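Local coordinates for epimerase family protein SDR39U1 (PDB 4B4O) that is a putative NADP-dependent oxidoreductase of the short-chain dehydrogenase/reductase family that binds NADPH, at residues V30-G35 with I39-L44; S47-C52 with A90-K95. The protein carries 3 engineered substitutions. All blocks are in the same frame, centred on the assembly; numbering follows the deposited sequence.

Overall arrangement
Both contacts lie in the nucleotide-binding half of the fold, with centres about 13 Å apart. Contact 1 joins parallel strands 26-31 and 38-40 and the start of helix 41-47. Its inner side is buried around Val30 and Trp41, while Arg32 and Pro34 lie at the surface. It mixes backbone bonds, ring contact and hydrogen bonds to the 2'-phosphate of NADPH. Contact 2 is smaller, buried and away from the cofactor. It sets the loop after helix 41-47 against the end of helix 72-95, by apolar side chains. Leu44 links the two: its CD1 packs on Leu49, Pro50 and Ala92.

Contact 1. Residues V30-G35 with I39-L44. With NDP (NADPH dihydro-nicotinamide-adenine-dinucleotide phosphate), chain I.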
ATOM      1  N   VAL A  30       1.639   9.504 -13.728  1.00 24.40           N
ATOM      2  CA  VAL A  30       0.373   9.439 -14.453  1.00 25.25           C
ATOM      3  C   VAL A  30      -0.726   9.870 -13.486  1.00 24.99           C
ATOM      4  O   VAL A  30      -0.794   9.382 -12.365  1.00 23.65           O
ATOM      5  CB  VAL A  30       0.048   8.047 -15.043  1.00 24.92           C
ATOM      6  CG1 VAL A  30      -1.142   8.152 -15.974  1.00 26.32           C
ATOM      7  CG2 VAL A  30       1.241   7.515 -15.803  1.00 25.19           C
ATOM      8  N   SER A  31      -1.568  10.791 -13.931  1.00 26.49           N
ATOM      9  CA  SER A  31      -2.546  11.419 -13.063  1.00 26.77           C
ATOM     10  C   SER A  31      -3.821  11.703 -13.834  1.00 28.41           C
ATOM     11  O   SER A  31      -3.802  11.797 -15.060  1.00 29.61           O
ATOM     12  CB  SER A  31      -1.960  12.731 -12.508  1.00 27.37           C
ATOM     13  OG  SER A  31      -2.929  13.497 -11.827  1.00 28.21           O
ATOM     14  N   ARG A  32      -4.928  11.864 -13.117  1.00 28.70           N
ATOM     15  CA  ARG A  32      -6.173  12.291 -13.746  1.00 30.61           C
ATOM     16  C   ARG A  32      -6.145  13.749 -14.168  1.00 32.55           C
ATOM     17  O   ARG A  32      -6.902  14.159 -15.035  1.00 34.44           O
ATOM     18  CB  ARG A  32      -7.345  12.077 -12.810  1.00 30.66           C
ATOM     19  CG  ARG A  32      -7.761  10.623 -12.695  1.00 29.49           C
ATOM     20  CD  ARG A  32      -8.744  10.435 -11.559  1.00 29.45           C
ATOM     21  NE  ARG A  32      -8.145  10.840 -10.302  1.00 28.44           N
ATOM     22  CZ  ARG A  32      -8.795  10.972  -9.159  1.00 28.62           C
ATOM     23  NH1 ARG A  32     -10.085  10.709  -9.077  1.00 29.75           N
ATOM     24  NH2 ARG A  32      -8.125  11.367  -8.093  1.00 27.84           N
ATOM     25  N   LYS A  33      -5.289  14.534 -13.535  1.00 32.28           N
ATOM     26  CA  LYS A  33      -5.222  15.974 -13.790  1.00 34.24           C
ATOM     27  C   LYS A  33      -3.847  16.291 -14.378  1.00 34.16           C
ATOM     28  O   LYS A  33      -2.831  15.783 -13.900  1.00 32.49           O
ATOM     29  CB  LYS A  33      -5.498  16.770 -12.485  1.00 34.57           C
ATOM     30  CG  LYS A  33      -6.888  17.438 -12.344  1.00 36.65           C
ATOM     31  CD  LYS A  33      -8.094  16.622 -12.858  1.00 37.02           C
ATOM     32  CE  LYS A  33      -9.414  17.394 -12.819  1.00 39.55           C
ATOM     33  NZ  LYS A  33     -10.420  16.778 -13.745  1.00 40.52           N
ATOM     34  N   PRO A  34      -3.810  17.119 -15.429  1.00 36.15           N
ATOM     35  CA  PRO A  34      -2.529  17.344 -16.111  1.00 36.33           C
ATOM     36  C   PRO A  34      -1.617  18.238 -15.301  1.00 36.36           C
ATOM     37  O   PRO A  34      -1.987  18.695 -14.213  1.00 36.28           O
ATOM     38  CB  PRO A  34      -2.941  18.034 -17.417  1.00 38.81           C
ATOM     39  CG  PRO A  34      -4.190  18.772 -17.057  1.00 40.27           C
ATOM     40  CD  PRO A  34      -4.898  17.917 -16.027  1.00 38.56           C
ATOM     41  N   GLY A  35      -0.436  18.489 -15.848  1.00 36.73           N
ATOM     42  CA  GLY A  35       0.522  19.387 -15.216  1.00 37.14           C
ATOM     43  C   GLY A  35       1.965  18.985 -15.461  1.00 36.44           C
ATOM     44  O   GLY A  35       2.243  18.053 -16.238  1.00 35.85           O
ATOM     45  N   ILE A  39       1.809  12.959 -17.046  1.00 30.82           N
ATOM     46  CA  ILE A  39       0.900  12.788 -18.155  1.00 32.08           C
ATOM     47  C   ILE A  39      -0.421  12.246 -17.620  1.00 31.24           C
ATOM     48  O   ILE A  39      -0.454  11.609 -16.587  1.00 29.50           O
ATOM     49  CB  ILE A  39       1.485  11.861 -19.271  1.00 32.55           C
ATOM     50  CG1 ILE A  39       1.640  10.401 -18.808  1.00 30.75           C
ATOM     51  CG2 ILE A  39       2.869  12.358 -19.719  1.00 33.50           C
ATOM     52  CD1 ILE A  39       1.891   9.400 -19.915  1.00 31.50           C
ATOM     53  N   THR A  40      -1.506  12.496 -18.335  1.00 32.69           N
ATOM     54  CA  THR A  40      -2.823  12.015 -17.927  1.00 32.34           C
ATOM     55  C   THR A  40      -3.118  10.611 -18.452  1.00 31.88           C
ATOM     56  O   THR A  40      -2.456  10.119 -19.368  1.00 32.34           O
ATOM     57  CB  THR A  40      -3.939  12.952 -18.409  1.00 34.43           C
ATOM     58  OG1 THR A  40      -3.939  12.970 -19.829  1.00 36.21           O
ATOM     59  CG2 THR A  40      -3.735  14.356 -17.898  1.00 35.21           C
ATOM     60  N   TRP A  41      -4.129   9.973 -17.873  1.00 31.22           N
ATOM     61  CA  TRP A  41      -4.588   8.646 -18.326  1.00 31.05           C
ATOM     62  C   TRP A  41      -5.080   8.699 -19.739  1.00 33.23           C
ATOM     63  O   TRP A  41      -4.770   7.818 -20.542  1.00 33.57           O
ATOM     64  CB  TRP A  41      -5.661   8.076 -17.393  1.00 30.24           C
ATOM     65  CG  TRP A  41      -5.082   7.828 -16.021  1.00 28.11           C
ATOM     66  CD1 TRP A  41      -5.210   8.623 -14.891  1.00 27.61           C
ATOM     67  CD2 TRP A  41      -4.170   6.754 -15.608  1.00 26.41           C
ATOM     68  NE1 TRP A  41      -4.498   8.118 -13.838  1.00 25.75           N
ATOM     69  CE2 TRP A  41      -3.856   7.003 -14.197  1.00 24.94           C
ATOM     70  CE3 TRP A  41      -3.624   5.648 -16.229  1.00 26.18           C
ATOM     71  CZ2 TRP A  41      -3.040   6.158 -13.472  1.00 23.30           C
ATOM     72  CZ3 TRP A  41      -2.796   4.807 -15.487  1.00 24.54           C
ATOM     73  CH2 TRP A  41      -2.511   5.052 -14.145  1.00 23.11           C
ATOM     74  N   ASP A  42      -5.816   9.749 -20.067  1.00 34.94           N
ATOM     75  CA  ASP A  42      -6.304   9.934 -21.425  1.00 37.34           C
ATOM     76  C   ASP A  42      -5.151  10.028 -22.411  1.00 38.06           C
ATOM     77  O   ASP A  42      -5.229   9.503 -23.518  1.00 39.47           O
ATOM     78  CB  ASP A  42      -7.185  11.190 -21.531  1.00 39.23           C
ATOM     79  CG  ASP A  42      -8.522  11.032 -20.820  1.00 39.32           C
ATOM     80  OD1 ASP A  42      -8.876   9.895 -20.418  1.00 38.17           O
ATOM     81  OD2 ASP A  42      -9.221  12.053 -20.672  1.00 40.75           O
ATOM     82  N   GLU A  43      -4.094  10.714 -22.008  1.00 37.33           N
ATOM     83  CA  GLU A  43      -2.927  10.884 -22.857  1.00 38.15           C
ATOM     84  C   GLU A  43      -2.180   9.568 -23.034  1.00 37.16           C
ATOM     85  O   GLU A  43      -1.731   9.283 -24.129  1.00 38.60           O
ATOM     86  CB  GLU A  43      -2.032  11.999 -22.303  1.00 37.83           C
ATOM     87  CG  GLU A  43      -0.588  12.108 -22.837  1.00 38.25           C
ATOM     88  CD  GLU A  43       0.044  13.439 -22.359  1.00 38.55           C
ATOM     89  OE1 GLU A  43      -0.389  13.992 -21.291  1.00 37.65           O
ATOM     90  OE2 GLU A  43       0.946  13.980 -23.056  1.00 39.95           O
ATOM     91  N   LEU A  44      -2.074   8.771 -21.982  1.00 34.95           N
ATOM     92  CA  LEU A  44      -1.439   7.460 -22.076  1.00 34.12           C
ATOM     93  C   LEU A  44      -2.163   6.526 -23.044  1.00 35.45           C
ATOM     94  O   LEU A  44      -1.533   5.791 -23.788  1.00 36.19           O
ATOM     95  CB  LEU A  44      -1.373   6.805 -20.693  1.00 31.67           C
ATOM     96  CG  LEU A  44      -0.815   5.387 -20.591  1.00 30.73           C
ATOM     97  CD1 LEU A  44       0.685   5.394 -20.822  1.00 30.81           C
ATOM     98  CD2 LEU A  44      -1.168   4.832 -19.235  1.00 28.65           C
TER
HETATM   99  PA  NDP I 999      -3.687   7.735  -2.197  1.00  2.00           P
HETATM  100  O1A NDP I 999      -5.233   7.793  -2.118  1.00  2.00           O
HETATM  101  O2A NDP I 999      -2.828   8.761  -1.430  1.00  2.00           O
HETATM  102  O5B NDP I 999      -3.140   7.919  -3.723  1.00  2.00           O
HETATM  103  C5B NDP I 999      -3.980   7.422  -4.761  1.00  2.00           C
HETATM  104  C4B NDP I 999      -3.687   8.204  -6.016  1.00  2.00           C
HETATM  105  O4B NDP I 999      -4.371   7.550  -7.082  1.00  2.00           O
HETATM  106  C3B NDP I 999      -4.199   9.645  -5.921  1.00  2.00           C
HETATM  107  O3B NDP I 999      -3.140  10.620  -5.700  1.00  2.00           O
HETATM  108  C2B NDP I 999      -4.863   9.891  -7.268  1.00  2.00           C
HETATM  109  O2B NDP I 999      -3.987  10.529  -8.185  1.00  2.00           O
HETATM  110  C1B NDP I 999      -5.112   8.517  -7.811  1.00  2.00           C
HETATM  111  N9A NDP I 999      -6.541   8.258  -7.622  1.00  2.00           N
HETATM  112  C8A NDP I 999      -7.369   8.477  -6.549  1.00  2.00           C
HETATM  113  N7A NDP I 999      -8.673   8.108  -6.901  1.00  2.00           N
HETATM  114  C5A NDP I 999      -8.640   7.672  -8.188  1.00  2.00           C
HETATM  115  C6A NDP I 999      -9.585   7.142  -9.176  1.00  2.00           C
HETATM  116  N6A NDP I 999     -10.887   6.952  -8.876  1.00  2.00           N
HETATM  117  N1A NDP I 999      -9.129   6.821 -10.404  1.00  2.00           N
HETATM  118  C2A NDP I 999      -7.814   7.010 -10.718  1.00  2.00           C
HETATM  119  N3A NDP I 999      -6.877   7.465  -9.861  1.00  2.00           N
HETATM  120  C4A NDP I 999      -7.242   7.778  -8.638  1.00  2.00           C
HETATM  121  O3  NDP I 999      -3.396   6.202  -1.770  1.00  2.00           O
HETATM  122  PN  NDP I 999      -1.998   5.692  -1.152  1.00  2.00           P
HETATM  123  O1N NDP I 999      -0.871   6.532  -1.732  1.00  2.00           O
HETATM  124  O2N NDP I 999      -2.111   5.618   0.341  1.00  2.00           O
HETATM  125  O5D NDP I 999      -1.924   4.147  -1.718  1.00  2.00           O
HETATM  126  C5D NDP I 999      -1.791   4.029  -3.153  1.00  2.00           C
HETATM  127  C4D NDP I 999      -2.182   2.651  -3.645  1.00  2.00           C
HETATM  128  O4D NDP I 999      -1.651   1.744  -2.686  1.00  2.00           O
HETATM  129  C3D NDP I 999      -3.700   2.382  -3.684  1.00  2.00           C
HETATM  130  O3D NDP I 999      -4.048   1.586  -4.861  1.00  2.00           O
HETATM  131  C2D NDP I 999      -3.981   1.655  -2.365  1.00  2.00           C
HETATM  132  O2D NDP I 999      -4.985   0.632  -2.363  1.00  2.00           O
HETATM  133  C1D NDP I 999      -2.685   0.924  -2.136  1.00  2.00           C
HETATM  134  N1N NDP I 999      -2.430   0.607  -0.719  1.00  2.00           N
HETATM  135  C2N NDP I 999      -2.371   1.568   0.214  1.00  2.00           C
HETATM  136  C3N NDP I 999      -2.130   1.258   1.534  1.00  2.00           C
HETATM  137  C7N NDP I 999      -2.060   2.360   2.524  1.00  2.00           C
HETATM  138  O7N NDP I 999      -1.902   3.503   2.100  1.00  2.00           O
HETATM  139  N7N NDP I 999      -2.162   2.117   3.828  1.00  2.00           N
HETATM  140  C4N NDP I 999      -1.875  -0.145   1.967  1.00  2.00           C
HETATM  141  C5N NDP I 999      -1.949  -1.107   0.874  1.00  2.00           C
HETATM  142  C6N NDP I 999      -2.216  -0.689  -0.417  1.00  2.00           C
HETATM  143  P2B NDP I 999      -4.567  11.751  -9.140  1.00  2.00           P
HETATM  144  O1X NDP I 999      -5.361  11.081 -10.242  1.00  2.00           O
HETATM  145  O2X NDP I 999      -5.446  12.669  -8.238  1.00  2.00           O
HETATM  146  O3X NDP I 999      -3.188  12.292  -9.591  1.00  2.00           O
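Val30 and Ile39 pair near the C-terminal ends of two parallel strands of the Rossmann-type sheet, beside the site that reads the 2'-phosphate of NADPH. Ser31 N donates to Ile39 O (3.0 Å). A weak bond from Trp41 N to Ser31 O continues the link into the helix start. Val30 CG1 lies anti to the backbone N (chi1 -170°), which sets it over the face of the Trp41 indole. It sits 3.3 Å from the centroid of the six-membered ring, 12° off the normal, a CH-pi contact. On the five-membered side of the indole, Trp41 CD1 lies near Arg32 CG. Replacing the tryptophan with an alanine would probably leave Val30 CG1 without its aromatic face and open a gap beside Val30 and the backbone of Ser31 and Arg32.

Ser31 and Arg32 grip the phosphate with four hydrogen bonds. Ser31 OG donates to O3X of NADPH (2.6 Å) and accepts from Lys33 N (3.1 Å), an ST turn. Arg32 N donates to O1X (3.0 Å), and Arg32 NE gives the same oxygen a second, nearly straight bond (2.8 Å, 170°). Arg32 NH2 reaches O2X (3.0 Å). The phosphate thus lies at the guanidinium edge, while one guanidinium face covers the adenine. This grip is consistent with the proposed NADP dependence. Thr40 CG2 packs against Pro34, and Thr40 OG1 accepts from Glu43 N (3.1 Å) in a capping box at the helix start.

Strand 26-31 lies between strands 38-40 and 2-6, and the Val30 backbone is hydrogen-bonded to those of Val5 and Gly7. Trp41 also packs on Ala59 and on Thr85 and Leu89 of helix 72-95.

Contact 2. Residues S47-C52 with A90-K95; sequences SGLPSC and AKAITK
Leu49 meets Ala92 and Ile93 near the end of helix 72-95, and these three residues carry the contact. The helix is regular here, with a backbone bond from Thr94 N to Ala90 O (3.0 Å). Ala92 is the point of closest backbone approach: its CA is 5.4 Å from that of Leu49. The methyl of Ala92 points toward the loop. It lies 4.1 Å from Leu49 CD1 and about as far from Leu49 CB. Leu49 CB also rests 4.0 Å from the carbonyl oxygen of Ala92. The small side chain is consistent with this close approach.

Ile93 follows. Its CB points away from the loop, yet its CG1 lies beside the backbone N (chi1 -68°). There it meets Leu49 CD2 at 4.2 Å. With CG anti to the backbone N (chi1 -164°), Leu49 extends its two methyls to the helix. They are divided between neighbouring helix residues: CD1 goes to Ala92 and CD2 to Ile93.

Gly48 brings the chain out of helix 41-47 with a positive phi, at backbone angles that call for glycine. Leu49 also packs on Leu4 of strand 2-6 and on Pro100, and Ala92 on Leu44. No hydrogen bond or charge pair joins the two segments. Their association rests on apolar fit between one leucine and the helix surface, so this contact between the helix and the loop joining helix 41-47 to strand 54-57 depends on apolar packing, with no directional bond between the segments.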
ATOM      1  N   SER A  47      -1.590   8.191 -26.913  1.00 42.93           N
ATOM      2  CA  SER A  47      -0.282   8.206 -27.566  1.00 43.89           C
ATOM      3  C   SER A  47       0.724   7.219 -26.970  1.00 42.15           C
ATOM      4  O   SER A  47       1.825   7.095 -27.480  1.00 43.06           O
ATOM      5  CB  SER A  47       0.283   9.627 -27.583  1.00 44.59           C
ATOM      6  OG  SER A  47       0.156  10.239 -26.316  1.00 42.59           O
ATOM      7  N   GLY A  48       0.345   6.487 -25.926  1.00 39.90           N
ATOM      8  CA  GLY A  48       1.144   5.344 -25.489  1.00 38.64           C
ATOM      9  C   GLY A  48       2.091   5.630 -24.353  1.00 36.65           C
ATOM     10  O   GLY A  48       2.067   6.703 -23.753  1.00 36.00           O
ATOM     11  N   LEU A  49       2.936   4.655 -24.058  1.00 35.91           N
ATOM     12  CA  LEU A  49       3.826   4.732 -22.905  1.00 34.05           C
ATOM     13  C   LEU A  49       4.983   5.690 -23.202  1.00 35.11           C
ATOM     14  O   LEU A  49       5.676   5.509 -24.193  1.00 37.01           O
ATOM     15  CB  LEU A  49       4.363   3.332 -22.584  1.00 33.32           C
ATOM     16  CG  LEU A  49       5.011   3.108 -21.212  1.00 31.18           C
ATOM     17  CD1 LEU A  49       4.002   2.945 -20.076  1.00 29.13           C
ATOM     18  CD2 LEU A  49       5.941   1.903 -21.262  1.00 31.44           C
ATOM     19  N   PRO A  50       5.190   6.726 -22.371  1.00 34.15           N
ATOM     20  CA  PRO A  50       6.360   7.581 -22.583  1.00 35.26           C
ATOM     21  C   PRO A  50       7.634   6.834 -22.274  1.00 34.98           C
ATOM     22  O   PRO A  50       7.588   5.785 -21.617  1.00 33.51           O
ATOM     23  CB  PRO A  50       6.170   8.729 -21.590  1.00 34.18           C
ATOM     24  CG  PRO A  50       5.206   8.230 -20.574  1.00 32.07           C
ATOM     25  CD  PRO A  50       4.360   7.184 -21.244  1.00 32.37           C
ATOM     26  N   SER A  51       8.763   7.357 -22.743  1.00 36.58           N
ATOM     27  CA  SER A  51      10.059   6.693 -22.525  1.00 36.80           C
ATOM     28  C   SER A  51      10.296   6.500 -21.025  1.00 34.46           C
ATOM     29  O   SER A  51      10.244   7.457 -20.248  1.00 33.62           O
ATOM     30  CB  SER A  51      11.216   7.477 -23.141  1.00 39.02           C
ATOM     31  OG  SER A  51      10.945   7.848 -24.475  1.00 41.31           O
ATOM     32  N   CYS A  52      10.486   5.247 -20.634  1.00 33.58           N
ATOM     33  CA  CYS A  52      10.802   4.940 -19.274  1.00 31.67           C
ATOM     34  C   CYS A  52      11.470   3.576 -19.183  1.00 31.77           C
ATOM     35  O   CYS A  52      11.230   2.688 -20.012  1.00 32.72           O
ATOM     36  CB  CYS A  52       9.548   4.980 -18.402  1.00 29.54           C
ATOM     37  SG  CYS A  52       8.291   3.776 -18.871  1.00 29.13           S
ATOM     38  N   ALA A  90      -0.504  -1.883 -18.235  1.00 26.14           N
ATOM     39  CA  ALA A  90      -0.096  -3.203 -18.725  1.00 27.00           C
ATOM     40  C   ALA A  90      -0.113  -3.299 -20.255  1.00 29.39           C
ATOM     41  O   ALA A  90       0.867  -3.692 -20.866  1.00 30.43           O
ATOM     42  CB  ALA A  90      -0.990  -4.273 -18.120  1.00 26.49           C
ATOM     43  N   LYS A  91      -1.225  -2.907 -20.855  1.00 30.44           N
ATOM     44  CA  LYS A  91      -1.350  -2.905 -22.305  1.00 32.92           C
ATOM     45  C   LYS A  91      -0.358  -1.953 -22.969  1.00 33.73           C
ATOM     46  O   LYS A  91       0.170  -2.245 -24.036  1.00 35.69           O
ATOM     47  CB  LYS A  91      -2.786  -2.591 -22.732  1.00 33.98           C
ATOM     48  CG  LYS A  91      -3.760  -3.704 -22.370  1.00 33.96           C
ATOM     49  CD  LYS A  91      -5.172  -3.434 -22.887  1.00 35.46           C
ATOM     50  CE  LYS A  91      -6.165  -4.566 -22.543  1.00 35.73           C
ATOM     51  NZ  LYS A  91      -7.160  -4.762 -23.653  1.00 38.42           N
ATOM     52  N   ALA A  92      -0.089  -0.821 -22.324  1.00 32.42           N
ATOM     53  CA  ALA A  92       0.860   0.161 -22.856  1.00 33.21           C
ATOM     54  C   ALA A  92       2.272  -0.399 -22.863  1.00 33.30           C
ATOM     55  O   ALA A  92       3.015  -0.204 -23.829  1.00 35.12           O
ATOM     56  CB  ALA A  92       0.795   1.454 -22.064  1.00 31.89           C
ATOM     57  N   ILE A  93       2.626  -1.115 -21.798  1.00 31.57           N
ATOM     58  CA  ILE A  93       3.915  -1.793 -21.726  1.00 31.80           C
ATOM     59  C   ILE A  93       4.055  -2.870 -22.805  1.00 33.99           C
ATOM     60  O   ILE A  93       5.051  -2.927 -23.503  1.00 35.61           O
ATOM     61  CB  ILE A  93       4.131  -2.459 -20.368  1.00 29.72           C
ATOM     62  CG1 ILE A  93       4.300  -1.398 -19.263  1.00 27.84           C
ATOM     63  CG2 ILE A  93       5.352  -3.361 -20.469  1.00 30.50           C
ATOM     64  CD1 ILE A  93       4.301  -1.966 -17.865  1.00 25.84           C
ATOM     65  N   THR A  94       3.045  -3.724 -22.931  1.00 34.24           N
ATOM     66  CA  THR A  94       3.050  -4.798 -23.902  1.00 36.47           C
ATOM     67  C   THR A  94       3.248  -4.263 -25.303  1.00 39.04           C
ATOM     68  O   THR A  94       3.944  -4.886 -26.092  1.00 41.12           O
ATOM     69  CB  THR A  94       1.745  -5.627 -23.862  1.00 36.57           C
ATOM     70  OG1 THR A  94       1.702  -6.378 -22.645  1.00 34.65           O
ATOM     71  CG2 THR A  94       1.661  -6.600 -25.032  1.00 39.37           C
ATOM     72  N   LYS A  95       2.650  -3.121 -25.632  1.00 39.16           N
ATOM     73  CA  LYS A  95       2.731  -2.621 -27.010  1.00 41.85           C
ATOM     74  C   LYS A  95       3.800  -1.541 -27.217  1.00 42.22           C
ATOM     75  O   LYS A  95       3.969  -1.050 -28.328  1.00 44.54           O
ATOM     76  CB  LYS A  95       1.349  -2.175 -27.538  1.00 42.67           C
ATOM     77  CG  LYS A  95       0.850  -0.835 -27.019  1.00 41.26           C
ATOM     78  CD  LYS A  95      -0.466  -0.412 -27.682  1.00 42.66           C
ATOM     79  CE  LYS A  95      -0.973   0.931 -27.108  1.00 41.43           C
ATOM     80  NZ  LYS A  95      -1.625   1.732 -28.212  1.00 43.84           N
TER